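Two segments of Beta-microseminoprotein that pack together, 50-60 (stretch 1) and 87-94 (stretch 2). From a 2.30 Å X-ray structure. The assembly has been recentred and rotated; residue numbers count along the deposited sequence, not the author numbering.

Stretch 1 (50-60) CTLVSTPVGYD
Stretch 2, residues 87-94: CSVSEWII

How do the two backbones lie against each other? Strand 55-58 and strand 91-93 run antiparallel, their N-to-C directions 140° apart and their axes approaching to 4.5 Å. Thr55 pairs with Ile93 at a hydrogen-bonded position: Thr55 N donates to Ile93 O at 2.7 Å, and Ile93 N returns a bond to Thr55 O at 2.8 Å. Pro56 faces Trp92 at the non-hydrogen-bonded position, CA to CA 4.2 Å, so the ring nitrogen, which has no proton to give, is not called on to bond across the strands. The carbonyls also accept CA-H contacts, with Ser54 CA to Ile93 O and Trp92 CA to Thr55 O each 3.5 Å.

What happens to the register after Pro56? It slips by one residue in a beta bulge. Val57, at phi/psi -127/-15, leaves the extended conformation, so two successive amides converge on one acceptor: Val57 N reaches Glu91 O at 2.8 Å and Gly58 N reaches the same Glu91 O at 3.0 Å. Gly58 (-118/106) then pairs with Glu91, CA to CA 4.4 Å. Ser90, at -89/-18, donates its N to Gly58 O at 2.8 Å; with chi1 p (54°), its OG adds a weak bond to Gly58 O at 3.2 Å. Glycine suits this crowded spot, because an ideal CB on Gly58 would lie 2.9 Å from Ser90 OG, a clash, and 3.0 Å from Glu91 CB.

Why does Trp92 lean over Pro56? Its chi1 of m (-62°) and chi2 of 81° bring the end of the indole nearer the other stretch. Pro56, with C-gamma endo pucker, sets CB 3.8 Å from the centroid of the Trp92 six-membered ring, 18° off the normal, a CH-pi contact in which an aliphatic C-H meets the electron-rich face. Pro56 CD comes within 3.3 Å of Trp92 CZ3, while Ser54 O sits at the ring edge, 3.4 Å from Trp92 CE3. Val89, chi1 t, places CG1 4.0 Å from Pro56 CB, an apolar contact.

Which side chains meet elsewhere? Thr55 (m), Glu91 and Ile93 point to the face opposite Pro56 and Trp92. Val57, chi1 m, points sideways, yet its CG2 lies 3.6 Å from Glu91 CG and 4.0 Å from Ile93 CD1. Glu91 is extended, t and t with chi3 5°, offering methylenes to Val57; Ile93 is m (-85°), t, which sets its CD1 against that valine methyl.

How are the ends held? Ile94, t and t, extends its side chain along 51-53: CG1 lies 3.2 Å from Val53 O and 3.9 Å from Thr51 CG2, and CD1 3.8 Å from Leu52 O. Thr51, also t, directs OG1 to accept from Val53 N at 3.0 Å, bracing that turn. One water donates to Val53 O at 2.6 Å and hydrogen-bonds Thr55 OG1 at 2.6 Å; another accepts from Asp60 N at 2.7 Å and donates to Ser88 O at 2.8 Å, bridging the stretches.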

# COMPACT_ATOMS: atom_id res chain seq x y z
N CYS B 50 -0.83 -1.13 7.24
CA CYS B 50 -0.03 -1.22 6.03
C CYS B 50 1.11 -2.20 6.27
O CYS B 50 1.68 -2.24 7.34
CB CYS B 50 0.56 0.15 5.67
SG CYS B 50 -0.63 1.45 5.42
N THR B 51 1.46 -2.98 5.25
CA THR B 51 2.56 -3.91 5.42
C THR B 51 3.89 -3.16 5.47
O THR B 51 4.10 -2.16 4.77
CB THR B 51 2.59 -4.94 4.29
OG1 THR B 51 3.63 -5.89 4.58
CG2 THR B 51 2.89 -4.28 2.95
N LEU B 52 4.81 -3.65 6.28
CA LEU B 52 6.17 -3.12 6.20
C LEU B 52 7.04 -3.90 5.22
O LEU B 52 8.18 -3.52 4.96
CB LEU B 52 6.80 -3.08 7.59
CG LEU B 52 6.07 -2.09 8.49
CD1 LEU B 52 6.29 -2.43 9.96
CD2 LEU B 52 6.48 -0.65 8.17
N VAL B 53 6.50 -4.98 4.65
CA VAL B 53 7.35 -5.88 3.87
C VAL B 53 7.41 -5.52 2.40
O VAL B 53 6.39 -5.50 1.72
CB VAL B 53 6.90 -7.36 3.99
CG1 VAL B 53 7.87 -8.26 3.20
CG2 VAL B 53 6.83 -7.78 5.45
N SER B 54 8.61 -5.25 1.90
CA SER B 54 8.83 -5.09 0.48
C SER B 54 9.14 -6.45 -0.19
O SER B 54 10.12 -7.12 0.14
CB SER B 54 9.97 -4.11 0.24
OG SER B 54 9.85 -3.55 -1.04
N THR B 55 8.30 -6.84 -1.13
CA THR B 55 8.43 -8.12 -1.83
C THR B 55 9.20 -7.97 -3.14
O THR B 55 8.76 -7.26 -4.04
CB THR B 55 7.03 -8.70 -2.17
OG1 THR B 55 6.24 -8.71 -0.98
CG2 THR B 55 7.12 -10.12 -2.73
N PRO B 56 10.35 -8.64 -3.26
CA PRO B 56 11.10 -8.60 -4.52
C PRO B 56 10.36 -9.40 -5.57
O PRO B 56 9.98 -10.53 -5.30
CB PRO B 56 12.40 -9.31 -4.18
CG PRO B 56 11.98 -10.26 -3.02
CD PRO B 56 11.06 -9.40 -2.21
N VAL B 57 10.17 -8.84 -6.76
CA VAL B 57 9.40 -9.50 -7.81
C VAL B 57 10.19 -9.58 -9.11
O VAL B 57 9.84 -10.35 -10.01
CB VAL B 57 8.03 -8.81 -8.03
CG1 VAL B 57 7.12 -9.04 -6.84
CG2 VAL B 57 8.21 -7.30 -8.29
N GLY B 58 11.26 -8.81 -9.21
CA GLY B 58 12.09 -8.84 -10.40
C GLY B 58 13.50 -9.31 -10.11
O GLY B 58 14.32 -8.57 -9.56
N TYR B 59 13.78 -10.54 -10.51
CA TYR B 59 15.11 -11.11 -10.38
C TYR B 59 15.13 -12.42 -11.16
O TYR B 59 14.09 -12.87 -11.64
CB TYR B 59 15.45 -11.37 -8.91
CG TYR B 59 14.43 -12.24 -8.20
CD1 TYR B 59 14.55 -13.62 -8.19
CD2 TYR B 59 13.34 -11.67 -7.53
CE1 TYR B 59 13.64 -14.41 -7.54
CE2 TYR B 59 12.41 -12.46 -6.87
CZ TYR B 59 12.57 -13.83 -6.88
OH TYR B 59 11.65 -14.63 -6.24
N ASP B 60 16.31 -13.02 -11.25
CA ASP B 60 16.52 -14.28 -11.96
C ASP B 60 15.93 -15.46 -11.19
O ASP B 60 16.58 -16.01 -10.29
CB ASP B 60 18.02 -14.49 -12.12
CG ASP B 60 18.37 -15.73 -12.91
OD1 ASP B 60 17.53 -16.65 -13.07
OD2 ASP B 60 19.52 -15.79 -13.35
N CYS B 87 21.77 -12.12 -4.97
CA CYS B 87 21.47 -11.79 -6.36
C CYS B 87 21.03 -10.34 -6.44
O CYS B 87 20.74 -9.72 -5.42
CB CYS B 87 20.37 -12.70 -6.89
SG CYS B 87 20.81 -14.48 -6.81
N SER B 88 20.99 -9.79 -7.65
CA SER B 88 20.49 -8.44 -7.83
C SER B 88 18.99 -8.46 -8.12
O SER B 88 18.49 -9.34 -8.82
CB SER B 88 21.27 -7.68 -8.91
OG SER B 88 20.84 -8.06 -10.21
N VAL B 89 18.28 -7.48 -7.56
CA VAL B 89 16.84 -7.36 -7.71
C VAL B 89 16.52 -6.10 -8.50
O VAL B 89 16.83 -5.00 -8.07
CB VAL B 89 16.10 -7.23 -6.36
CG1 VAL B 89 14.56 -6.92 -6.58
CG2 VAL B 89 16.31 -8.46 -5.51
N SER B 90 15.86 -6.26 -9.62
CA SER B 90 15.52 -5.13 -10.45
C SER B 90 14.17 -4.49 -10.09
O SER B 90 13.90 -3.34 -10.47
CB SER B 90 15.53 -5.55 -11.92
OG SER B 90 14.69 -6.68 -12.11
N GLU B 91 13.31 -5.22 -9.36
CA GLU B 91 12.02 -4.66 -8.97
C GLU B 91 11.46 -5.18 -7.64
O GLU B 91 11.32 -6.39 -7.45
CB GLU B 91 10.96 -4.84 -10.07
CG GLU B 91 9.58 -4.30 -9.65
CD GLU B 91 8.49 -4.39 -10.72
OE1 GLU B 91 8.73 -4.96 -11.80
OE2 GLU B 91 7.38 -3.89 -10.47
N TRP B 92 11.16 -4.24 -6.74
CA TRP B 92 10.50 -4.56 -5.48
C TRP B 92 9.10 -3.98 -5.49
O TRP B 92 8.82 -2.97 -6.14
CB TRP B 92 11.24 -3.95 -4.30
CG TRP B 92 12.63 -4.43 -4.09
CD1 TRP B 92 13.75 -4.00 -4.74
CD2 TRP B 92 13.07 -5.39 -3.13
NE1 TRP B 92 14.86 -4.66 -4.26
CE2 TRP B 92 14.46 -5.52 -3.27
CE3 TRP B 92 12.41 -6.17 -2.17
CZ2 TRP B 92 15.22 -6.38 -2.48
CZ3 TRP B 92 13.15 -7.03 -1.40
CH2 TRP B 92 14.55 -7.13 -1.56
N ILE B 93 8.21 -4.60 -4.72
CA ILE B 93 6.87 -4.08 -4.59
C ILE B 93 6.47 -4.08 -3.13
O ILE B 93 6.83 -4.99 -2.38
CB ILE B 93 5.89 -4.92 -5.41
CG1 ILE B 93 5.87 -4.39 -6.84
CG2 ILE B 93 4.51 -4.88 -4.77
CD1 ILE B 93 4.93 -5.09 -7.76
N ILE B 94 5.74 -3.04 -2.71
CA ILE B 94 5.25 -2.96 -1.34
C ILE B 94 3.92 -2.24 -1.24
O ILE B 94 3.79 -1.08 -1.64
CB ILE B 94 6.22 -2.23 -0.41
CG1 ILE B 94 5.75 -2.40 1.03
CG2 ILE B 94 6.31 -0.75 -0.76
CD1 ILE B 94 6.65 -1.71 2.02
OXT ILE B 94 2.96 -2.82 -0.73
O HOH W 1 4.96 -6.71 -0.03
O HOH W 2 18.47 -11.79 -10.27